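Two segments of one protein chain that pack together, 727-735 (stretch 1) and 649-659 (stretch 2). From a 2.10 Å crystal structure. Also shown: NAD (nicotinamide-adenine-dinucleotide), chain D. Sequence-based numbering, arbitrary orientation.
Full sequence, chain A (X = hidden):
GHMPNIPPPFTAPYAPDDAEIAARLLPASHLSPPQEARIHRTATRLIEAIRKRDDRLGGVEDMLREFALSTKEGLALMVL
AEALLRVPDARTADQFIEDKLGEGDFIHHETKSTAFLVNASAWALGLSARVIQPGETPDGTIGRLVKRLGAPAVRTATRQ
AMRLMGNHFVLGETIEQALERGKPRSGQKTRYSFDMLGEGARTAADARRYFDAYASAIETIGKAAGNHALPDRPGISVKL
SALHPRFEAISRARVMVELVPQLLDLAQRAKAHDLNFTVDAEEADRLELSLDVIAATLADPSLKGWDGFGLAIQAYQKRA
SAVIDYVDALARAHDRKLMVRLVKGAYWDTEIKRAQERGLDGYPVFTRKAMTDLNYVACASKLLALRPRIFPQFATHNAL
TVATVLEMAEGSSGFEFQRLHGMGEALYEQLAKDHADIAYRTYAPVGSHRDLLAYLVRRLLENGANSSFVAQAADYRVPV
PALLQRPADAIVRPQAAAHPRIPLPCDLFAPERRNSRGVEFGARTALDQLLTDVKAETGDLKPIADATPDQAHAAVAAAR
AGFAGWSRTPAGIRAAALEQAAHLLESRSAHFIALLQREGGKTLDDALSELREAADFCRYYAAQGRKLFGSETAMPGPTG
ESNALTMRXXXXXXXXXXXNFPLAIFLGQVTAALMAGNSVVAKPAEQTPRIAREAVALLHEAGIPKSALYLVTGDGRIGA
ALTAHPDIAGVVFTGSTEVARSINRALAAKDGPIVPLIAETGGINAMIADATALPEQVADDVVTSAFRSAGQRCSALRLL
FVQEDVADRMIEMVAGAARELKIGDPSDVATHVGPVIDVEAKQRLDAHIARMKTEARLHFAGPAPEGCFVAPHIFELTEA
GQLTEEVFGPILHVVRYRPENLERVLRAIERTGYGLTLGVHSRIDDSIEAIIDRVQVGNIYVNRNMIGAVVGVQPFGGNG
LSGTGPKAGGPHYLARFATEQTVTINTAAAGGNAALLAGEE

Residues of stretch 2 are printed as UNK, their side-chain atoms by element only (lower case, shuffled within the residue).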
# COMPACT_ATOMS: atom_id res chain seq x y z
N ASP A 727 53.37 1.51 8.75
CA ASP A 727 52.40 0.64 8.08
C ASP A 727 50.96 0.73 8.60
O ASP A 727 50.08 0.02 8.11
CB ASP A 727 52.84 -0.82 8.15
CG ASP A 727 54.09 -1.09 7.34
OD1 ASP A 727 54.44 -0.25 6.47
OD2 ASP A 727 54.73 -2.14 7.59
N ILE A 728 50.70 1.60 9.56
CA ILE A 728 49.35 1.67 10.11
C ILE A 728 48.43 2.54 9.24
O ILE A 728 48.89 3.48 8.59
CB ILE A 728 49.34 2.14 11.56
CG1 ILE A 728 49.92 3.55 11.67
CG2 ILE A 728 50.13 1.15 12.43
CD1 ILE A 728 49.31 4.37 12.78
N ALA A 729 47.14 2.21 9.24
CA ALA A 729 46.17 2.85 8.34
C ALA A 729 45.30 3.90 9.05
O ALA A 729 44.46 4.55 8.42
CB ALA A 729 45.29 1.80 7.69
N GLY A 730 45.48 4.04 10.35
CA GLY A 730 44.68 5.00 11.09
C GLY A 730 44.78 4.79 12.58
O GLY A 730 45.25 3.74 13.05
N VAL A 731 44.32 5.79 13.33
CA VAL A 731 44.39 5.79 14.78
C VAL A 731 43.07 6.25 15.39
O VAL A 731 42.54 7.31 15.04
CB VAL A 731 45.54 6.68 15.28
CG1 VAL A 731 45.50 6.81 16.80
CG2 VAL A 731 46.89 6.12 14.82
N VAL A 732 42.53 5.44 16.29
CA VAL A 732 41.36 5.83 17.07
C VAL A 732 41.82 6.01 18.52
O VAL A 732 42.32 5.07 19.15
CB VAL A 732 40.21 4.81 16.94
CG1 VAL A 732 40.69 3.41 17.31
CG2 VAL A 732 38.99 5.22 17.78
N PHE A 733 41.69 7.23 19.02
CA PHE A 733 42.25 7.61 20.32
C PHE A 733 41.24 8.27 21.24
O PHE A 733 40.44 9.11 20.82
CB PHE A 733 43.43 8.56 20.11
CG PHE A 733 43.93 9.20 21.37
CD1 PHE A 733 44.86 8.56 22.17
CD2 PHE A 733 43.48 10.45 21.75
CE1 PHE A 733 45.32 9.15 23.33
CE2 PHE A 733 43.94 11.05 22.90
CZ PHE A 733 44.86 10.40 23.69
N THR A 734 41.26 7.88 22.51
CA THR A 734 40.51 8.61 23.52
C THR A 734 41.41 8.88 24.71
O THR A 734 41.96 7.94 25.30
CB THR A 734 39.25 7.86 23.98
OG1 THR A 734 38.38 7.66 22.86
CG2 THR A 734 38.52 8.66 25.03
N GLY A 735 41.58 10.15 25.05
CA GLY A 735 42.50 10.53 26.10
C GLY A 735 42.69 12.03 26.20
O GLY A 735 41.80 12.80 25.83
N UNK A 649 37.69 -1.94 4.42
CA UNK A 649 38.57 -1.65 5.54
C UNK A 649 39.78 -0.87 5.03
O UNK A 649 40.11 -0.94 3.85
N UNK A 650 40.43 -0.13 5.91
CA UNK A 650 41.56 0.71 5.52
C UNK A 650 42.89 -0.01 5.64
O UNK A 650 43.80 0.21 4.85
c UNK A 650 40.53 3.01 6.01
n UNK A 650 41.47 6.02 4.83
c UNK A 650 41.60 1.99 6.36
n UNK A 650 39.85 5.35 6.31
c UNK A 650 40.65 4.27 6.86
c UNK A 650 40.26 6.16 5.34
n UNK A 650 39.46 7.12 4.89
N UNK A 651 43.00 -0.87 6.66
CA UNK A 651 44.25 -1.53 6.98
C UNK A 651 44.34 -1.85 8.46
O UNK A 651 43.38 -2.37 9.04
N UNK A 652 45.48 -1.55 9.07
CA UNK A 652 45.67 -1.77 10.50
C UNK A 652 45.34 -0.52 11.30
O UNK A 652 45.99 0.52 11.14
c UNK A 652 47.28 -2.20 12.36
c UNK A 652 47.50 -3.49 10.22
c UNK A 652 47.12 -2.15 10.85
N UNK A 653 44.35 -0.61 12.17
CA UNK A 653 44.07 0.49 13.08
C UNK A 653 44.78 0.29 14.40
O UNK A 653 44.83 -0.83 14.94
c UNK A 653 41.59 1.69 11.24
c UNK A 653 42.57 0.66 13.31
c UNK A 653 41.24 4.12 12.50
c UNK A 653 41.79 3.05 13.19
c UNK A 653 40.86 3.97 11.18
c UNK A 653 41.04 2.76 10.55
c UNK A 653 41.97 1.82 12.56
N UNK A 654 45.34 1.38 14.90
CA UNK A 654 45.86 1.44 16.26
C UNK A 654 44.77 2.03 17.15
O UNK A 654 44.28 3.13 16.89
c UNK A 654 47.12 2.32 16.33
c UNK A 654 48.21 1.72 15.46
c UNK A 654 47.59 2.51 17.76
N UNK A 655 44.37 1.29 18.18
CA UNK A 655 43.36 1.77 19.13
C UNK A 655 44.01 2.05 20.48
O UNK A 655 44.64 1.18 21.07
c UNK A 655 42.24 0.76 19.28
N UNK A 656 43.85 3.28 20.95
CA UNK A 656 44.43 3.69 22.23
C UNK A 656 43.32 4.20 23.14
O UNK A 656 42.57 5.10 22.77
c UNK A 656 47.63 5.32 20.75
c UNK A 656 45.49 4.79 22.02
c UNK A 656 45.95 5.33 23.36
c UNK A 656 46.67 4.25 21.21
N UNK A 657 43.21 3.63 24.33
CA UNK A 657 42.07 3.88 25.21
C UNK A 657 42.50 4.36 26.60
O UNK A 657 43.63 4.13 27.01
o UNK A 657 42.05 1.50 25.69
c UNK A 657 41.23 2.61 25.33
N UNK A 658 41.57 5.03 27.32
CA UNK A 658 41.83 5.59 28.65
C UNK A 658 41.45 4.62 29.77
O UNK A 658 40.88 3.55 29.51
c UNK A 658 40.20 5.31 26.89
c UNK A 658 40.89 6.80 28.72
c UNK A 658 39.87 6.60 27.60
N UNK A 659 41.74 5.02 31.01
CA UNK A 659 41.50 4.18 32.18
C UNK A 659 40.09 4.34 32.77
O UNK A 659 39.66 3.51 33.57
c UNK A 659 42.54 4.49 33.26
c UNK A 659 40.04 7.37 35.95
c UNK A 659 43.54 6.84 33.07
c UNK A 659 42.22 8.04 34.41
n UNK A 659 43.30 8.09 33.58
c UNK A 659 41.77 6.70 34.43
c UNK A 659 40.51 8.69 35.91
c UNK A 659 41.59 9.04 35.15
c UNK A 659 42.63 5.95 33.57
c UNK A 659 40.66 6.37 35.22
PA NAD D . 45.91 10.24 28.46
O1A NAD D . 46.17 11.38 27.31
O2A NAD D . 46.72 10.55 29.66
O5B NAD D . 46.37 8.77 27.82
C5B NAD D . 45.37 7.87 27.38
C4B NAD D . 45.96 6.78 26.47
O4B NAD D . 46.97 7.25 25.49
C3B NAD D . 46.74 5.62 27.21
O3B NAD D . 46.45 4.29 26.92
C2B NAD D . 48.17 6.14 27.15
O2B NAD D . 49.23 5.36 27.65
C1B NAD D . 48.21 6.61 25.76
N9A NAD D . 49.32 7.56 25.54
C8A NAD D . 49.91 8.36 26.46
N7A NAD D . 50.93 9.10 25.80
C5A NAD D . 50.93 8.72 24.44
C6A NAD D . 51.71 9.12 23.35
N6A NAD D . 52.75 10.13 23.55
N1A NAD D . 51.50 8.59 22.13
C2A NAD D . 50.51 7.63 21.95
N3A NAD D . 49.75 7.23 23.01
C4A NAD D . 49.96 7.78 24.26
O3 NAD D . 44.28 10.14 28.84
PN NAD D . 43.80 9.36 30.24
O1N NAD D . 44.67 9.97 31.53
O2N NAD D . 44.03 7.92 30.11
O5D NAD D . 42.18 9.63 30.52
C5D NAD D . 41.74 10.92 30.91
C4D NAD D . 41.42 11.84 29.70
O4D NAD D . 40.73 11.20 28.55
C3D NAD D . 40.63 13.20 29.92
O3D NAD D . 41.23 14.41 29.52
C2D NAD D . 39.26 12.82 29.32
O2D NAD D . 38.20 13.75 29.23
C1D NAD D . 39.67 12.04 28.14
N1N NAD D . 38.53 11.20 27.72
C2N NAD D . 37.65 11.69 26.73
C3N NAD D . 36.51 10.87 26.33
C7N NAD D . 35.55 11.40 25.24
O7N NAD D . 34.76 10.67 24.77
N7N NAD D . 35.71 12.74 24.72
C4N NAD D . 36.28 9.55 26.95
C5N NAD D . 37.16 9.07 27.93
C6N NAD D . 38.32 9.89 28.34
O HOH W 1 44.12 4.69 5.85
O HOH W 2 47.68 -0.79 7.39

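Position 649 has no side-chain atoms and touches nothing on stretch 1. It is Gly 649.

Position 650 carries seven side-chain atoms: three carbons in a row, a nitrogen, then a carbon bearing two more nitrogens. That guanidinium makes it Arg 650. Its CB lies 3.9 Å from Ala 729 CB. Arg 650 NH1 donates to a water at 3.1 Å, and the same water donates to Ala 729 O at 2.6 Å, so the two stretches are bridged here.

Position 651 again has no side-chain atoms. Its CA is 3.6 Å from Ala 729 CB. A CB built here would come within 2.7 Å of Ala 729 CB, and the backbone angles, 151/-134, by themselves call for glycine. It is Gly 651.

Position 652 shows three carbons, one carrying the other two. This fork is Val 652. Its O accepts from Ala 729 N at 2.8 Å. Its N donates to none of stretch 1 directly but to a water at 2.9 Å, which in turn donates to Asp 727 O at 2.6 Å. Val 652 CG1 is 4.4 Å from Ile 728 CG2.

Position 653 has one carbon followed by a six-carbon ring with no oxygen. It is Phe 653. The ring lies over the backbone of Gly 730, whose CA is 4.0 Å from the ring centroid and close to the ring normal, a CH-pi contact. A CB on Gly 730 would fall 2.6 Å from Phe 653 CZ, so the bare glycine leaves room for the ring.

Position 654 has three carbons, again one carrying two. It is Val 654. Its N donates to Gly 730 O at 3.0 Å, and its O accepts from Val 732 N at 3.0 Å. Val 654 CG2 packs 3.6 Å from Ile 728 CG2.

Position 655 has a single carbon, so it is Ala 655. Its CB rests 3.6 Å from Val 732 CG1.

Position 656 has four carbons, forked at the first, with one arm two carbons long. It is Ile 656. Its N donates to Val 732 O at 3.0 Å, and its O accepts from Thr 734 N at 3.1 Å. Ile 656 CG2 sits at the edge of the Phe 733 ring, 3.6 Å from CD1 of Phe 733.

Position 657 has one carbon and one oxygen. It is Ser 657. Its CB points away from stretch 1, and its O accepts from NAD O3B at 2.8 Å.

Position 658 has three carbons closing a ring onto the backbone N. It is Pro 658. Its CG is 3.4 Å from Thr 734 O.

Position 659 has fused five- and six-membered rings holding one nitrogen. It is Trp 659. It is beyond reach of stretch 1. Its NE1 makes a weak hydrogen bond to NAD O1N at 3.1 Å.

The contact is a parallel strand pairing. Backbone hydrogen bonds set its register, while Val 732 with Ala 655 and Phe 733 with Ile 656 pack on alternate faces.

Stretch 2 649-659: GRGVFVAISPW
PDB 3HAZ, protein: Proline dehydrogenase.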